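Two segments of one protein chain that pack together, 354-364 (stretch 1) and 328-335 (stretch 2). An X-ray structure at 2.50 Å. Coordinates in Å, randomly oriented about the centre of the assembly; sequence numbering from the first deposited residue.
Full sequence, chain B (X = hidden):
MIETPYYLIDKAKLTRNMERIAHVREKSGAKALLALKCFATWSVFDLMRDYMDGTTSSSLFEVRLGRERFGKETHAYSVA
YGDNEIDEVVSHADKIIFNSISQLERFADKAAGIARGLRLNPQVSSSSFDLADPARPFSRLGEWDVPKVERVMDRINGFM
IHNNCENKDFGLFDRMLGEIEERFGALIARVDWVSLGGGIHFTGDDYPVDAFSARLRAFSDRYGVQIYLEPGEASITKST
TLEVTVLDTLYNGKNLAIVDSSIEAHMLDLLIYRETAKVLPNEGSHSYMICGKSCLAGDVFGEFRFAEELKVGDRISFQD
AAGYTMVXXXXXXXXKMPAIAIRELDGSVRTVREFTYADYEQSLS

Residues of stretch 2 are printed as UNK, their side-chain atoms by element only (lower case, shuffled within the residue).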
ATOM      1  N   GLU B 354     -12.281  12.981   6.533  1.00 37.62           N
ATOM      2  CA  GLU B 354     -12.880  12.541   5.298  1.00 37.14           C
ATOM      3  C   GLU B 354     -11.852  12.845   4.217  1.00 35.55           C
ATOM      4  O   GLU B 354     -11.277  13.936   4.209  1.00 35.62           O
ATOM      5  CB  GLU B 354     -14.125  13.365   5.067  1.00 40.41           C
ATOM      6  CG  GLU B 354     -15.319  12.650   4.449  1.00 47.00           C
ATOM      7  CD  GLU B 354     -16.603  13.535   4.487  1.00 56.85           C
ATOM      8  OE1 GLU B 354     -16.482  14.796   4.417  1.00 62.13           O
ATOM      9  OE2 GLU B 354     -17.727  12.973   4.580  1.00 57.41           O
ATOM     10  N   PHE B 355     -11.601  11.872   3.332  1.00 33.19           N
ATOM     11  CA  PHE B 355     -10.645  12.043   2.259  1.00 32.32           C
ATOM     12  C   PHE B 355     -11.374  12.416   0.988  1.00 33.96           C
ATOM     13  O   PHE B 355     -12.371  11.798   0.624  1.00 35.92           O
ATOM     14  CB  PHE B 355      -9.750  10.821   2.083  1.00 30.72           C
ATOM     15  CG  PHE B 355      -8.998  10.420   3.354  1.00 30.31           C
ATOM     16  CD1 PHE B 355      -9.452   9.374   4.155  1.00 28.51           C
ATOM     17  CD2 PHE B 355      -7.850  11.113   3.755  1.00 28.56           C
ATOM     18  CE1 PHE B 355      -8.773   9.022   5.322  1.00 28.69           C
ATOM     19  CE2 PHE B 355      -7.176  10.781   4.900  1.00 25.75           C
ATOM     20  CZ  PHE B 355      -7.618   9.733   5.691  1.00 27.99           C
ATOM     21  N   THR B 356     -10.895  13.465   0.330  1.00 34.27           N
ATOM     22  CA  THR B 356     -11.616  14.061  -0.754  1.00 34.58           C
ATOM     23  C   THR B 356     -10.771  13.978  -2.021  1.00 34.32           C
ATOM     24  O   THR B 356      -9.603  13.583  -1.980  1.00 33.59           O
ATOM     25  CB  THR B 356     -11.856  15.521  -0.428  1.00 37.22           C
ATOM     26  OG1 THR B 356     -10.602  16.192  -0.462  1.00 34.81           O
ATOM     27  CG2 THR B 356     -12.464  15.672   0.959  1.00 36.13           C
ATOM     28  N   TYR B 357     -11.354  14.388  -3.138  1.00 35.14           N
ATOM     29  CA  TYR B 357     -10.654  14.445  -4.406  1.00 34.05           C
ATOM     30  C   TYR B 357      -9.308  15.176  -4.300  1.00 33.56           C
ATOM     31  O   TYR B 357      -8.280  14.736  -4.849  1.00 31.86           O
ATOM     32  CB  TYR B 357     -11.553  15.096  -5.487  1.00 36.30           C
ATOM     33  CG  TYR B 357     -10.817  15.303  -6.770  1.00 33.87           C
ATOM     34  CD1 TYR B 357     -10.552  14.220  -7.610  1.00 32.85           C
ATOM     35  CD2 TYR B 357     -10.339  16.556  -7.131  1.00 35.10           C
ATOM     36  CE1 TYR B 357      -9.862  14.390  -8.793  1.00 33.53           C
ATOM     37  CE2 TYR B 357      -9.628  16.741  -8.322  1.00 34.71           C
ATOM     38  CZ  TYR B 357      -9.399  15.642  -9.135  1.00 33.28           C
ATOM     39  OH  TYR B 357      -8.687  15.761 -10.278  1.00 34.00           O
ATOM     40  N   ALA B 358      -9.320  16.295  -3.593  1.00 35.29           N
ATOM     41  CA  ALA B 358      -8.125  17.114  -3.450  1.00 35.80           C
ATOM     42  C   ALA B 358      -7.005  16.343  -2.708  1.00 33.66           C
ATOM     43  O   ALA B 358      -5.835  16.545  -2.994  1.00 34.10           O
ATOM     44  CB  ALA B 358      -8.466  18.432  -2.745  1.00 38.69           C
ATOM     45  N   ASP B 359      -7.346  15.458  -1.769  1.00 31.71           N
ATOM     46  CA  ASP B 359      -6.339  14.573  -1.207  1.00 29.52           C
ATOM     47  C   ASP B 359      -5.789  13.693  -2.309  1.00 27.52           C
ATOM     48  O   ASP B 359      -4.597  13.654  -2.520  1.00 28.06           O
ATOM     49  CB  ASP B 359      -6.912  13.738  -0.076  1.00 29.19           C
ATOM     50  CG  ASP B 359      -7.242  14.566   1.130  1.00 34.26           C
ATOM     51  OD1 ASP B 359      -6.332  15.231   1.644  1.00 38.11           O
ATOM     52  OD2 ASP B 359      -8.420  14.582   1.575  1.00 41.74           O
ATOM     53  N   TYR B 360      -6.648  13.013  -3.058  1.00 26.16           N
ATOM     54  CA  TYR B 360      -6.156  12.177  -4.143  1.00 24.91           C
ATOM     55  C   TYR B 360      -5.251  12.938  -5.095  1.00 26.47           C
ATOM     56  O   TYR B 360      -4.127  12.514  -5.335  1.00 25.05           O
ATOM     57  CB  TYR B 360      -7.317  11.550  -4.907  1.00 24.37           C
ATOM     58  CG  TYR B 360      -6.950  10.868  -6.200  1.00 21.45           C
ATOM     59  CD1 TYR B 360      -6.202   9.679  -6.217  1.00 21.06           C
ATOM     60  CD2 TYR B 360      -7.411  11.374  -7.408  1.00 21.97           C
ATOM     61  CE1 TYR B 360      -5.900   9.042  -7.440  1.00 22.66           C
ATOM     62  CE2 TYR B 360      -7.123  10.768  -8.609  1.00 20.28           C
ATOM     63  CZ  TYR B 360      -6.381   9.623  -8.627  1.00 23.16           C
ATOM     64  OH  TYR B 360      -6.147   9.042  -9.833  1.00 27.49           O
ATOM     65  N   GLU B 361      -5.740  14.088  -5.591  1.00 29.38           N
ATOM     66  CA  GLU B 361      -5.070  14.833  -6.653  1.00 31.38           C
ATOM     67  C   GLU B 361      -3.706  15.298  -6.190  1.00 33.06           C
ATOM     68  O   GLU B 361      -2.716  15.214  -6.941  1.00 32.65           O
ATOM     69  CB  GLU B 361      -5.876  16.056  -7.073  1.00 33.93           C
ATOM     70  CG  GLU B 361      -5.486  16.556  -8.441  1.00 37.65           C
ATOM     71  CD  GLU B 361      -6.003  17.934  -8.766  1.00 46.14           C
ATOM     72  OE1 GLU B 361      -6.476  18.139  -9.923  1.00 48.50           O
ATOM     73  OE2 GLU B 361      -5.924  18.808  -7.875  1.00 49.83           O
ATOM     74  N   GLN B 362      -3.688  15.795  -4.947  1.00 34.44           N
ATOM     75  CA  GLN B 362      -2.489  16.290  -4.276  1.00 36.23           C
ATOM     76  C   GLN B 362      -1.465  15.193  -3.908  1.00 35.09           C
ATOM     77  O   GLN B 362      -0.297  15.488  -3.636  1.00 36.75           O
ATOM     78  CB  GLN B 362      -2.886  17.128  -3.044  1.00 37.99           C
ATOM     79  CG  GLN B 362      -3.408  18.502  -3.451  1.00 41.86           C
ATOM     80  CD  GLN B 362      -4.291  19.148  -2.399  1.00 47.92           C
ATOM     81  OE1 GLN B 362      -4.408  18.669  -1.270  1.00 48.85           O
ATOM     82  NE2 GLN B 362      -4.945  20.235  -2.776  1.00 51.58           N
ATOM     83  N   SER B 363      -1.871  13.939  -3.922  1.00 32.53           N
ATOM     84  CA  SER B 363      -0.894  12.897  -3.720  1.00 32.79           C
ATOM     85  C   SER B 363      -0.123  12.540  -5.004  1.00 33.25           C
ATOM     86  O   SER B 363       0.862  11.825  -4.932  1.00 34.05           O
ATOM     87  CB  SER B 363      -1.550  11.652  -3.131  1.00 31.65           C
ATOM     88  OG  SER B 363      -2.329  11.031  -4.125  1.00 31.72           O
ATOM     89  N   LEU B 364      -0.527  13.069  -6.161  1.00 33.12           N
ATOM     90  CA  LEU B 364       0.040  12.637  -7.466  1.00 33.05           C
ATOM     91  C   LEU B 364       0.933  13.661  -8.131  1.00 34.35           C
ATOM     92  O   LEU B 364       1.644  13.369  -9.071  1.00 34.05           O
ATOM     93  CB  LEU B 364      -1.075  12.278  -8.458  1.00 31.22           C
ATOM     94  CG  LEU B 364      -1.645  10.906  -8.133  1.00 32.89           C
ATOM     95  CD1 LEU B 364      -2.988  10.680  -8.806  1.00 30.47           C
ATOM     96  CD2 LEU B 364      -0.597   9.775  -8.412  1.00 31.88           C
ATOM     97  N   UNK B 328      -1.241   2.309   6.258  1.00 32.53           N
ATOM     98  CA  UNK B 328      -0.673   1.909   4.991  1.00 32.11           C
ATOM     99  C   UNK B 328      -1.703   1.965   3.876  1.00 30.36           C
ATOM    100  O   UNK B 328      -1.513   1.396   2.823  1.00 29.89           O
ATOM    101  c   UNK B 328       0.060   0.559   5.083  1.00 32.64           C
ATOM    102  c   UNK B 328      -0.741  -0.594   5.691  1.00 34.21           C
ATOM    103  n   UNK B 328       1.855  -3.175   6.663  1.00 34.04           N
ATOM    104  c   UNK B 328       0.041  -1.917   5.550  1.00 35.57           C
ATOM    105  c   UNK B 328       0.694  -2.308   6.851  1.00 35.60           C
ATOM    106  N   UNK B 329      -2.779   2.698   4.107  1.00 29.27           N
ATOM    107  CA  UNK B 329      -3.772   2.889   3.081  1.00 28.01           C
ATOM    108  C   UNK B 329      -3.251   3.744   1.941  1.00 28.56           C
ATOM    109  O   UNK B 329      -2.412   4.628   2.131  1.00 29.67           O
ATOM    110  c   UNK B 329      -6.183   5.340   4.950  1.00 27.85           C
ATOM    111  n   UNK B 329      -5.092   7.477   5.500  1.00 28.84           N
ATOM    112  c   UNK B 329      -4.846   4.881   4.320  1.00 27.66           C
ATOM    113  c   UNK B 329      -5.021   3.501   3.686  1.00 29.07           C
ATOM    114  c   UNK B 329      -5.940   6.383   6.064  1.00 29.88           C
ATOM    115  N   UNK B 330      -3.759   3.493   0.750  1.00 27.92           N
ATOM    116  CA  UNK B 330      -3.278   4.205  -0.432  1.00 28.57           C
ATOM    117  C   UNK B 330      -4.408   4.475  -1.472  1.00 29.16           C
ATOM    118  O   UNK B 330      -5.562   4.024  -1.309  1.00 28.34           O
ATOM    119  c   UNK B 330      -2.152   3.387  -1.048  1.00 28.01           C
ATOM    120  c   UNK B 330      -2.601   1.995  -1.382  1.00 28.51           C
ATOM    121  n   UNK B 330      -2.364   1.042  -0.467  1.00 26.11           N
ATOM    122  o   UNK B 330      -3.207   1.775  -2.434  1.00 31.35           O
ATOM    123  N   UNK B 331      -4.042   5.153  -2.560  1.00 30.30           N
ATOM    124  CA  UNK B 331      -4.979   5.616  -3.571  1.00 30.95           C
ATOM    125  C   UNK B 331      -5.013   4.717  -4.809  1.00 32.35           C
ATOM    126  O   UNK B 331      -5.350   5.150  -5.909  1.00 32.55           O
ATOM    127  c   UNK B 331      -7.535   7.988  -3.098  1.00 29.07           C
ATOM    128  c   UNK B 331      -4.083   8.806  -2.317  1.00 29.11           C
ATOM    129  c   UNK B 331      -4.921   8.025  -3.045  1.00 32.14           C
ATOM    130  n   UNK B 331      -4.814   9.669  -1.539  1.00 31.67           N
ATOM    131  c   UNK B 331      -4.542   6.994  -3.993  1.00 32.61           C
ATOM    132  c   UNK B 331      -6.259   8.414  -2.696  1.00 30.69           C
ATOM    133  c   UNK B 331      -8.657   8.614  -2.556  1.00 29.14           C
ATOM    134  c   UNK B 331      -6.150   9.459  -1.756  1.00 31.06           C
ATOM    135  c   UNK B 331      -8.526   9.656  -1.625  1.00 30.79           C
ATOM    136  c   UNK B 331      -7.277  10.089  -1.199  1.00 32.46           C
ATOM    137  N   UNK B 332      -4.637   3.452  -4.632  1.00 32.70           N
ATOM    138  CA  UNK B 332      -4.681   2.498  -5.709  1.00 33.17           C
ATOM    139  C   UNK B 332      -6.022   2.539  -6.447  1.00 33.20           C
ATOM    140  O   UNK B 332      -7.102   2.499  -5.812  1.00 32.42           O
ATOM    141  c   UNK B 332      -5.599  -0.902  -5.992  1.00 41.44           C
ATOM    142  c   UNK B 332      -4.574   0.033  -6.084  1.00 37.98           C
ATOM    143  c   UNK B 332      -3.689  -1.139  -8.014  1.00 45.39           C
ATOM    144  c   UNK B 332      -4.710  -2.092  -7.900  1.00 44.68           C
ATOM    145  c   UNK B 332      -4.496   1.146  -5.103  1.00 33.48           C
ATOM    146  c   UNK B 332      -5.667  -1.972  -6.903  1.00 45.09           C
ATOM    147  c   UNK B 332      -3.621  -0.090  -7.099  1.00 42.58           C
ATOM    148  N   UNK B 333      -5.936   2.633  -7.775  1.00 33.70           N
ATOM    149  CA  UNK B 333      -7.087   2.724  -8.677  1.00 34.22           C
ATOM    150  C   UNK B 333      -7.868   4.041  -8.553  1.00 33.86           C
ATOM    151  O   UNK B 333      -8.859   4.240  -9.240  1.00 35.12           O
ATOM    152  c   UNK B 333      -7.684   0.321  -9.460  1.00 36.34           C
ATOM    153  n   UNK B 333      -8.716  -0.415  -9.897  1.00 36.45           N
ATOM    154  c   UNK B 333      -8.030   1.501  -8.505  1.00 34.13           C
ATOM    155  o   UNK B 333      -6.517   0.086  -9.791  1.00 38.93           O
ATOM    156  N   UNK B 334      -7.410   4.941  -7.691  1.00 33.11           N
ATOM    157  CA  UNK B 334      -8.189   6.093  -7.294  1.00 31.26           C
ATOM    158  C   UNK B 334      -9.460   5.751  -6.518  1.00 32.11           C
ATOM    159  O   UNK B 334     -10.328   6.620  -6.326  1.00 32.76           O
ATOM    160  N   UNK B 335      -9.616   4.509  -6.068  1.00 32.22           N
ATOM    161  CA  UNK B 335     -10.796   4.236  -5.242  1.00 33.66           C
ATOM    162  C   UNK B 335     -10.869   5.132  -4.007  1.00 32.52           C
ATOM    163  O   UNK B 335      -9.853   5.557  -3.453  1.00 30.79           O
ATOM    164  c   UNK B 335     -11.006   1.843  -6.099  1.00 37.35           C
ATOM    165  c   UNK B 335     -10.128   2.259  -3.793  1.00 33.91           C
ATOM    166  c   UNK B 335     -11.062   2.732  -4.869  1.00 35.07           C
TER

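Position 328 carries four carbons in a row ending in a nitrogen, and nothing on stretch 1 comes near it. An unbranched chain of that length with a terminal amine is lysine. Lys328 lies outside the contact, and its NZ is hydrogen-bonded elsewhere in the structure.

Position 329 repeats the pattern, four carbons in a row and then a nitrogen, but here CA-to-CB points toward stretch 1 and the terminal nitrogen reaches the ring of Phe355. This is a second lysine. Lys329 NZ lies 3.4 Å from Phe355 CZ, approaching the ring obliquely, while its hydrogen-bonding need is met elsewhere in the structure.

At position 330 there are two carbons, the second bearing one oxygen and one nitrogen: a short amide, hence asparagine. It touches nothing on stretch 1 and serves its own loop instead. Asn330 OD1 accepts a hydrogen bond from the backbone N of position 332 at 3.1 Å, and Asn330 ND2 gives a weak one to Lys328 O at 3.4 Å.

Position 331 has one carbon followed by fused five- and six-membered rings holding eight carbons and one nitrogen. It points toward stretch 1 and meets Phe355, Thr356, Asp359, Tyr360 and Ser363. Only tryptophan has this bicycle. Tyr360 CB sits 3.7 Å from the centroid of the six-membered ring of Trp331, almost exactly on the ring normal, a CH-pi contact.

Position 332, one carbon and a six-carbon ring, is phenylalanine; Phe332 points away from stretch 1.

Position 333 has two carbons, the second with one oxygen and one nitrogen. It is asparagine, also directed away.

Position 334 has no side-chain atoms, so it is glycine. Its phi of 65° favours that choice, and an ideal CB would lie 3.5 Å from Tyr360 OH. The bare Gly334 CA approaches Tyr360 CE1 at 3.7 Å, and Gly334 N closes the turn by donating to Trp331 O at 2.7 Å.

Position 335, one carbon carrying two more, is valine, and Val335 points away.

The rule here is one broad ring laid against a short helix. Trp331 has the largest covered area, and Tyr360 answers twice: its CB over the indole face, its ring edge toward that face in an offset edge-to-face pair with planes at 64°. No hydrogen bond crosses. Stretch 1 settles polar groups internally: Asp359 OD2 accepts from Thr356 N at 3.0 Å, beside the N-cap, and Ser363 OG donates to Tyr360 O at 2.6 Å. Packing carries the contact.

Stretch 2 328-335: KKNWFNGV
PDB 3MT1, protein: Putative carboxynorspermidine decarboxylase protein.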